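Local coordinates for repeat Five Residue (Rfr) protein or pentapeptide repeat protein (Cyanothece, PDB 2O6W) that is of unknown function but belongs to the pentapeptide repeat family, whose repeats wind the chain into a quadrilateral beta helix, at residues 122-134 against 138-150. Residues are numbered along the deposited sequence; the frame is centred on the assembly and turned at random.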
ATOM      1  N   ASN A 122     -11.201  -0.565  -7.140  1.00 34.41           N
ATOM      2  CA  ASN A 122     -11.240  -1.205  -8.451  1.00 33.21           C
ATOM      3  C   ASN A 122     -10.155  -2.280  -8.559  1.00 34.96           C
ATOM      4  O   ASN A 122      -8.964  -1.968  -8.606  1.00 35.15           O
ATOM      5  CB  ASN A 122     -11.041  -0.170  -9.562  1.00 32.35           C
ATOM      6  CG  ASN A 122     -10.988  -0.805 -10.946  1.00 34.56           C
ATOM      7  OD1 ASN A 122     -11.449  -1.935 -11.135  1.00 34.04           O
ATOM      8  ND2 ASN A 122     -10.440  -0.080 -11.920  1.00 32.69           N
ATOM      9  N   LEU A 123     -10.576  -3.542  -8.605  1.00 35.07           N
ATOM     10  CA  LEU A 123      -9.650  -4.662  -8.705  1.00 34.30           C
ATOM     11  C   LEU A 123      -9.684  -5.364 -10.058  1.00 35.14           C
ATOM     12  O   LEU A 123      -9.331  -6.541 -10.155  1.00 34.46           O
ATOM     13  CB  LEU A 123      -9.937  -5.684  -7.606  1.00 34.98           C
ATOM     14  CG  LEU A 123      -9.424  -5.363  -6.203  1.00 36.30           C
ATOM     15  CD1 LEU A 123      -9.906  -3.997  -5.759  1.00 37.15           C
ATOM     16  CD2 LEU A 123      -9.914  -6.440  -5.247  1.00 38.39           C
ATOM     17  N   ARG A 124     -10.101  -4.649 -11.098  1.00 35.49           N
ATOM     18  CA  ARG A 124     -10.165  -5.221 -12.440  1.00 37.92           C
ATOM     19  C   ARG A 124      -8.791  -5.637 -12.934  1.00 38.53           C
ATOM     20  O   ARG A 124      -7.877  -4.818 -12.998  1.00 41.71           O
ATOM     21  CB  ARG A 124     -10.747  -4.218 -13.436  1.00 39.51           C
ATOM     22  CG  ARG A 124     -12.221  -3.952 -13.282  1.00 43.40           C
ATOM     23  CD  ARG A 124     -12.723  -3.043 -14.392  1.00 48.32           C
ATOM     24  NE  ARG A 124     -14.150  -2.779 -14.251  1.00 53.05           N
ATOM     25  CZ  ARG A 124     -14.669  -1.876 -13.425  1.00 55.79           C
ATOM     26  NH1 ARG A 124     -13.881  -1.133 -12.662  1.00 55.73           N
ATOM     27  NH2 ARG A 124     -15.986  -1.730 -13.348  1.00 58.23           N
ATOM     28  N   GLY A 125      -8.650  -6.910 -13.287  1.00 38.05           N
ATOM     29  CA  GLY A 125      -7.383  -7.400 -13.791  1.00 37.80           C
ATOM     30  C   GLY A 125      -6.309  -7.546 -12.736  1.00 39.21           C
ATOM     31  O   GLY A 125      -5.206  -8.012 -13.029  1.00 41.71           O
ATOM     32  N   ALA A 126      -6.617  -7.155 -11.505  1.00 38.79           N
ATOM     33  CA  ALA A 126      -5.642  -7.251 -10.418  1.00 37.24           C
ATOM     34  C   ALA A 126      -5.407  -8.700 -10.034  1.00 36.92           C
ATOM     35  O   ALA A 126      -6.307  -9.527 -10.160  1.00 36.51           O
ATOM     36  CB  ALA A 126      -6.137  -6.479  -9.215  1.00 36.87           C
ATOM     37  N   ILE A 127      -4.203  -9.027  -9.578  1.00 35.12           N
ATOM     38  CA  ILE A 127      -3.949 -10.405  -9.180  1.00 35.81           C
ATOM     39  C   ILE A 127      -3.842 -10.498  -7.650  1.00 35.91           C
ATOM     40  O   ILE A 127      -2.980  -9.869  -7.039  1.00 34.77           O
ATOM     41  CB  ILE A 127      -2.677 -11.000  -9.931  1.00 37.20           C
ATOM     42  CG1 ILE A 127      -1.532 -11.265  -8.965  1.00 36.65           C
ATOM     43  CG2 ILE A 127      -2.246 -10.083 -11.073  1.00 37.27           C
ATOM     44  CD1 ILE A 127      -1.576 -12.646  -8.383  1.00 37.90           C
ATOM     45  N   LEU A 128      -4.744 -11.262  -7.027  1.00 36.02           N
ATOM     46  CA  LEU A 128      -4.732 -11.393  -5.568  1.00 36.31           C
ATOM     47  C   LEU A 128      -4.411 -12.787  -5.023  1.00 35.65           C
ATOM     48  O   LEU A 128      -4.835 -13.153  -3.930  1.00 35.62           O
ATOM     49  CB  LEU A 128      -6.059 -10.896  -4.974  1.00 37.97           C
ATOM     50  CG  LEU A 128      -6.396  -9.434  -5.292  1.00 38.96           C
ATOM     51  CD1 LEU A 128      -7.220  -9.393  -6.565  1.00 40.51           C
ATOM     52  CD2 LEU A 128      -7.178  -8.797  -4.157  1.00 40.54           C
ATOM     53  N   THR A 129      -3.631 -13.542  -5.783  1.00 35.99           N
ATOM     54  CA  THR A 129      -3.219 -14.886  -5.405  1.00 36.48           C
ATOM     55  C   THR A 129      -2.464 -14.929  -4.073  1.00 36.34           C
ATOM     56  O   THR A 129      -1.550 -14.138  -3.846  1.00 37.07           O
ATOM     57  CB  THR A 129      -2.302 -15.479  -6.477  1.00 36.04           C
ATOM     58  OG1 THR A 129      -2.934 -15.365  -7.753  1.00 38.48           O
ATOM     59  CG2 THR A 129      -2.010 -16.934  -6.185  1.00 38.15           C
ATOM     60  N   GLY A 130      -2.841 -15.872  -3.211  1.00 36.28           N
ATOM     61  CA  GLY A 130      -2.187 -16.021  -1.921  1.00 36.45           C
ATOM     62  C   GLY A 130      -2.388 -14.876  -0.942  1.00 36.64           C
ATOM     63  O   GLY A 130      -1.689 -14.790   0.064  1.00 36.05           O
ATOM     64  N   VAL A 131      -3.341 -13.998  -1.223  1.00 37.15           N
ATOM     65  CA  VAL A 131      -3.598 -12.865  -0.347  1.00 39.04           C
ATOM     66  C   VAL A 131      -4.353 -13.231   0.931  1.00 42.04           C
ATOM     67  O   VAL A 131      -5.275 -14.051   0.910  1.00 42.20           O
ATOM     68  CB  VAL A 131      -4.401 -11.772  -1.079  1.00 38.19           C
ATOM     69  CG1 VAL A 131      -4.879 -10.733  -0.089  1.00 36.71           C
ATOM     70  CG2 VAL A 131      -3.533 -11.114  -2.143  1.00 38.10           C
ATOM     71  N   ASN A 132      -3.955 -12.624   2.046  1.00 44.76           N
ATOM     72  CA  ASN A 132      -4.625 -12.861   3.326  1.00 47.37           C
ATOM     73  C   ASN A 132      -5.801 -11.880   3.415  1.00 48.45           C
ATOM     74  O   ASN A 132      -5.604 -10.686   3.625  1.00 47.21           O
ATOM     75  CB  ASN A 132      -3.648 -12.643   4.494  1.00 47.64           C
ATOM     76  CG  ASN A 132      -4.326 -12.752   5.859  1.00 49.87           C
ATOM     77  OD1 ASN A 132      -5.400 -13.344   5.989  1.00 52.85           O
ATOM     78  ND2 ASN A 132      -3.691 -12.195   6.882  1.00 49.86           N
ATOM     79  N   LEU A 133      -7.016 -12.398   3.241  1.00 50.52           N
ATOM     80  CA  LEU A 133      -8.229 -11.583   3.272  1.00 53.70           C
ATOM     81  C   LEU A 133      -8.991 -11.708   4.585  1.00 56.92           C
ATOM     82  O   LEU A 133     -10.225 -11.620   4.610  1.00 58.00           O
ATOM     83  CB  LEU A 133      -9.152 -11.977   2.113  1.00 51.73           C
ATOM     84  CG  LEU A 133      -8.590 -11.782   0.704  1.00 50.94           C
ATOM     85  CD1 LEU A 133      -9.517 -12.415  -0.325  1.00 49.48           C
ATOM     86  CD2 LEU A 133      -8.413 -10.299   0.438  1.00 48.85           C
ATOM     87  N   GLU A 134      -8.259 -11.908   5.677  1.00 59.85           N
ATOM     88  CA  GLU A 134      -8.877 -12.057   6.993  1.00 61.85           C
ATOM     89  C   GLU A 134      -9.378 -10.719   7.514  1.00 59.81           C
ATOM     90  O   GLU A 134      -8.589  -9.834   7.832  1.00 59.80           O
ATOM     91  CB  GLU A 134      -7.880 -12.651   7.992  1.00 65.50           C
ATOM     92  CG  GLU A 134      -8.537 -13.091   9.291  1.00 72.26           C
ATOM     93  CD  GLU A 134      -7.541 -13.560  10.341  1.00 76.37           C
ATOM     94  OE1 GLU A 134      -6.649 -14.377  10.008  1.00 77.51           O
ATOM     95  OE2 GLU A 134      -7.660 -13.114  11.504  1.00 77.66           O
ATOM     96  N   LEU A 138     -14.326  -5.895   1.629  1.00 34.64           N
ATOM     97  CA  LEU A 138     -14.366  -5.870   0.167  1.00 34.57           C
ATOM     98  C   LEU A 138     -15.675  -5.351  -0.408  1.00 34.23           C
ATOM     99  O   LEU A 138     -15.986  -5.582  -1.574  1.00 32.45           O
ATOM    100  CB  LEU A 138     -14.090  -7.261  -0.393  1.00 34.34           C
ATOM    101  CG  LEU A 138     -12.701  -7.842  -0.120  1.00 33.93           C
ATOM    102  CD1 LEU A 138     -12.650  -9.247  -0.686  1.00 31.96           C
ATOM    103  CD2 LEU A 138     -11.619  -6.964  -0.752  1.00 34.71           C
ATOM    104  N   LYS A 139     -16.432  -4.637   0.415  1.00 35.10           N
ATOM    105  CA  LYS A 139     -17.706  -4.082  -0.009  1.00 36.08           C
ATOM    106  C   LYS A 139     -17.574  -3.159  -1.227  1.00 36.35           C
ATOM    107  O   LYS A 139     -16.745  -2.250  -1.239  1.00 37.65           O
ATOM    108  CB  LYS A 139     -18.341  -3.319   1.155  1.00 36.40           C
ATOM    109  CG  LYS A 139     -19.569  -2.515   0.769  1.00 38.66           C
ATOM    110  CD  LYS A 139     -19.989  -1.555   1.869  1.00 39.41           C
ATOM    111  CE  LYS A 139     -21.091  -0.636   1.369  1.00 41.48           C
ATOM    112  NZ  LYS A 139     -21.388   0.475   2.306  1.00 43.50           N
ATOM    113  N   GLY A 140     -18.386  -3.413  -2.252  1.00 37.72           N
ATOM    114  CA  GLY A 140     -18.384  -2.582  -3.449  1.00 36.32           C
ATOM    115  C   GLY A 140     -17.219  -2.652  -4.418  1.00 37.07           C
ATOM    116  O   GLY A 140     -17.159  -1.853  -5.349  1.00 37.30           O
ATOM    117  N   ILE A 141     -16.295  -3.589  -4.226  1.00 38.94           N
ATOM    118  CA  ILE A 141     -15.152  -3.704  -5.135  1.00 39.12           C
ATOM    119  C   ILE A 141     -15.620  -4.063  -6.544  1.00 40.12           C
ATOM    120  O   ILE A 141     -16.689  -4.637  -6.724  1.00 40.14           O
ATOM    121  CB  ILE A 141     -14.146  -4.784  -4.671  1.00 38.81           C
ATOM    122  CG1 ILE A 141     -14.839  -6.142  -4.560  1.00 39.78           C
ATOM    123  CG2 ILE A 141     -13.541  -4.397  -3.344  1.00 38.81           C
ATOM    124  CD1 ILE A 141     -13.901  -7.279  -4.209  1.00 40.27           C
ATOM    125  N   GLU A 142     -14.814  -3.721  -7.539  1.00 42.21           N
ATOM    126  CA  GLU A 142     -15.138  -4.014  -8.926  1.00 45.43           C
ATOM    127  C   GLU A 142     -14.140  -5.050  -9.441  1.00 46.61           C
ATOM    128  O   GLU A 142     -12.944  -4.967  -9.154  1.00 47.50           O
ATOM    129  CB  GLU A 142     -15.045  -2.738  -9.764  1.00 48.74           C
ATOM    130  CG  GLU A 142     -15.865  -1.575  -9.220  1.00 57.08           C
ATOM    131  CD  GLU A 142     -15.556  -0.248  -9.917  1.00 62.14           C
ATOM    132  OE1 GLU A 142     -15.759  -0.154 -11.148  1.00 63.49           O
ATOM    133  OE2 GLU A 142     -15.112   0.703  -9.232  1.00 64.74           O
ATOM    134  N   THR A 143     -14.628  -6.033 -10.187  1.00 46.88           N
ATOM    135  CA  THR A 143     -13.759  -7.070 -10.729  1.00 47.79           C
ATOM    136  C   THR A 143     -14.162  -7.420 -12.155  1.00 47.98           C
ATOM    137  O   THR A 143     -15.098  -6.845 -12.701  1.00 49.17           O
ATOM    138  CB  THR A 143     -13.812  -8.354  -9.869  1.00 47.93           C
ATOM    139  OG1 THR A 143     -15.166  -8.808  -9.768  1.00 49.75           O
ATOM    140  CG2 THR A 143     -13.263  -8.086  -8.476  1.00 45.61           C
ATOM    141  N   ASP A 144     -13.443  -8.355 -12.760  1.00 47.58           N
ATOM    142  CA  ASP A 144     -13.750  -8.781 -14.115  1.00 47.35           C
ATOM    143  C   ASP A 144     -13.143 -10.152 -14.356  1.00 47.42           C
ATOM    144  O   ASP A 144     -12.554 -10.744 -13.449  1.00 47.21           O
ATOM    145  CB  ASP A 144     -13.217  -7.771 -15.132  1.00 48.28           C
ATOM    146  CG  ASP A 144     -11.709  -7.602 -15.062  1.00 51.00           C
ATOM    147  OD1 ASP A 144     -11.052  -8.321 -14.275  1.00 51.57           O
ATOM    148  OD2 ASP A 144     -11.175  -6.747 -15.805  1.00 50.63           O
ATOM    149  N   LYS A 145     -13.276 -10.662 -15.573  1.00 48.38           N
ATOM    150  CA  LYS A 145     -12.734 -11.982 -15.885  1.00 49.08           C
ATOM    151  C   LYS A 145     -11.213 -12.029 -15.729  1.00 47.86           C
ATOM    152  O   LYS A 145     -10.635 -13.100 -15.563  1.00 47.96           O
ATOM    153  CB  LYS A 145     -13.123 -12.386 -17.311  1.00 51.76           C
ATOM    154  CG  LYS A 145     -12.566 -11.479 -18.393  1.00 55.98           C
ATOM    155  CD  LYS A 145     -12.860 -12.020 -19.784  1.00 59.55           C
ATOM    156  CE  LYS A 145     -12.263 -11.121 -20.861  1.00 61.38           C
ATOM    157  NZ  LYS A 145     -12.547 -11.611 -22.239  1.00 63.12           N
ATOM    158  N   ASN A 146     -10.576 -10.860 -15.779  1.00 46.77           N
ATOM    159  CA  ASN A 146      -9.122 -10.758 -15.655  1.00 44.43           C
ATOM    160  C   ASN A 146      -8.628 -10.776 -14.206  1.00 41.93           C
ATOM    161  O   ASN A 146      -7.449 -11.017 -13.955  1.00 41.30           O
ATOM    162  CB  ASN A 146      -8.637  -9.487 -16.348  1.00 46.33           C
ATOM    163  CG  ASN A 146      -8.852  -9.528 -17.852  1.00 49.40           C
ATOM    164  OD1 ASN A 146      -9.362  -8.572 -18.445  1.00 50.81           O
ATOM    165  ND2 ASN A 146      -8.455 -10.634 -18.477  1.00 48.11           N
ATOM    166  N   THR A 147      -9.531 -10.510 -13.263  1.00 38.93           N
ATOM    167  CA  THR A 147      -9.198 -10.509 -11.844  1.00 36.00           C
ATOM    168  C   THR A 147      -8.869 -11.939 -11.447  1.00 37.24           C
ATOM    169  O   THR A 147      -9.669 -12.851 -11.665  1.00 40.59           O
ATOM    170  CB  THR A 147     -10.389 -10.015 -10.988  1.00 35.06           C
ATOM    171  OG1 THR A 147     -10.694  -8.655 -11.323  1.00 31.89           O
ATOM    172  CG2 THR A 147     -10.072 -10.117  -9.503  1.00 31.85           C
ATOM    173  N   VAL A 148      -7.697 -12.131 -10.860  1.00 36.54           N
ATOM    174  CA  VAL A 148      -7.245 -13.451 -10.448  1.00 36.01           C
ATOM    175  C   VAL A 148      -7.273 -13.581  -8.935  1.00 36.51           C
ATOM    176  O   VAL A 148      -6.697 -12.755  -8.238  1.00 38.34           O
ATOM    177  CB  VAL A 148      -5.814 -13.690 -10.948  1.00 36.41           C
ATOM    178  CG1 VAL A 148      -5.351 -15.091 -10.582  1.00 32.62           C
ATOM    179  CG2 VAL A 148      -5.760 -13.462 -12.448  1.00 34.75           C
ATOM    180  N   TRP A 149      -7.935 -14.620  -8.430  1.00 38.26           N
ATOM    181  CA  TRP A 149      -8.030 -14.835  -6.988  1.00 39.74           C
ATOM    182  C   TRP A 149      -7.221 -16.037  -6.517  1.00 43.52           C
ATOM    183  O   TRP A 149      -6.864 -16.128  -5.342  1.00 44.46           O
ATOM    184  CB  TRP A 149      -9.487 -15.027  -6.567  1.00 36.16           C
ATOM    185  CG  TRP A 149     -10.356 -13.827  -6.792  1.00 37.32           C
ATOM    186  CD1 TRP A 149     -11.094 -13.539  -7.905  1.00 36.03           C
ATOM    187  CD2 TRP A 149     -10.568 -12.743  -5.876  1.00 35.76           C
ATOM    188  NE1 TRP A 149     -11.758 -12.343  -7.735  1.00 37.36           N
ATOM    189  CE2 TRP A 149     -11.453 -11.836  -6.501  1.00 35.96           C
ATOM    190  CE3 TRP A 149     -10.099 -12.456  -4.588  1.00 35.06           C
ATOM    191  CZ2 TRP A 149     -11.873 -10.653  -5.882  1.00 36.03           C
ATOM    192  CZ3 TRP A 149     -10.517 -11.279  -3.971  1.00 35.50           C
ATOM    193  CH2 TRP A 149     -11.399 -10.394  -4.620  1.00 35.42           C
ATOM    194  N   ASP A 150      -6.940 -16.958  -7.435  1.00 47.24           N
ATOM    195  CA  ASP A 150      -6.181 -18.161  -7.114  1.00 51.05           C
ATOM    196  C   ASP A 150      -5.038 -18.413  -8.090  1.00 52.94           C
ATOM    197  O   ASP A 150      -5.014 -17.762  -9.158  1.00 54.78           O
ATOM    198  CB  ASP A 150      -7.112 -19.373  -7.116  1.00 52.48           C
ATOM    199  CG  ASP A 150      -8.075 -19.362  -5.959  1.00 56.07           C
ATOM    200  OD1 ASP A 150      -7.607 -19.472  -4.800  1.00 57.99           O
ATOM    201  OD2 ASP A 150      -9.298 -19.244  -6.203  1.00 56.51           O
ATOM    202  OXT ASP A 150      -4.193 -19.280  -7.778  1.00 53.77           O
TER
HETATM  203  O   HOH W   1      -7.333 -14.537  -3.309  1.00 35.98           O
HETATM  204  O   HOH W   2      -5.190 -17.475  -3.662  1.00 37.48           O
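Leu123, Leu128 and Leu133 meet Trp149 at the C-terminal end of a right-handed quadrilateral beta helix, the fold of pentapeptide repeat proteins, where residues 138-150 lie against the coil of 122-134. The six-membered part of the indole packs against leucines spaced five residues apart along this one coil: Leu133 CD1 comes to the ring edge near its plane, 3.9 Å from Trp149 CZ3, while Leu128 runs alongside the tryptophan, pointing the same way, and Leu123 CD2 reaches Trp149 CH2 obliquely. Backbone bonds join the two segments, Val148 N to Ala126 O and Leu128 N to Val148 O (2.7 Å). At one corner Arg124, its chain extended from CG to NE, turns its guanidinium end-on to Glu142, NH1 (2.6 Å) and NH2 (2.7 Å) both gripping OE1. The carboxylate stands nearly perpendicular to the guanidinium, 87° between planes; NH2 takes the anti lone pair, whereas NH1 arrives from above the carboxylate plane. A leucine in place of Arg124 would probably leave the Glu142 carboxylate without its charged mate and free to swing. Nearer the Arg124 backbone, Asp144, its CG set between backbone N and carbonyl carbon (chi1 61°), sends OD1 into the Leu123-Ala126 type II turn, where Gly125 N meets it on the syn side, tilted out of the carboxylate plane, at 3.0 Å.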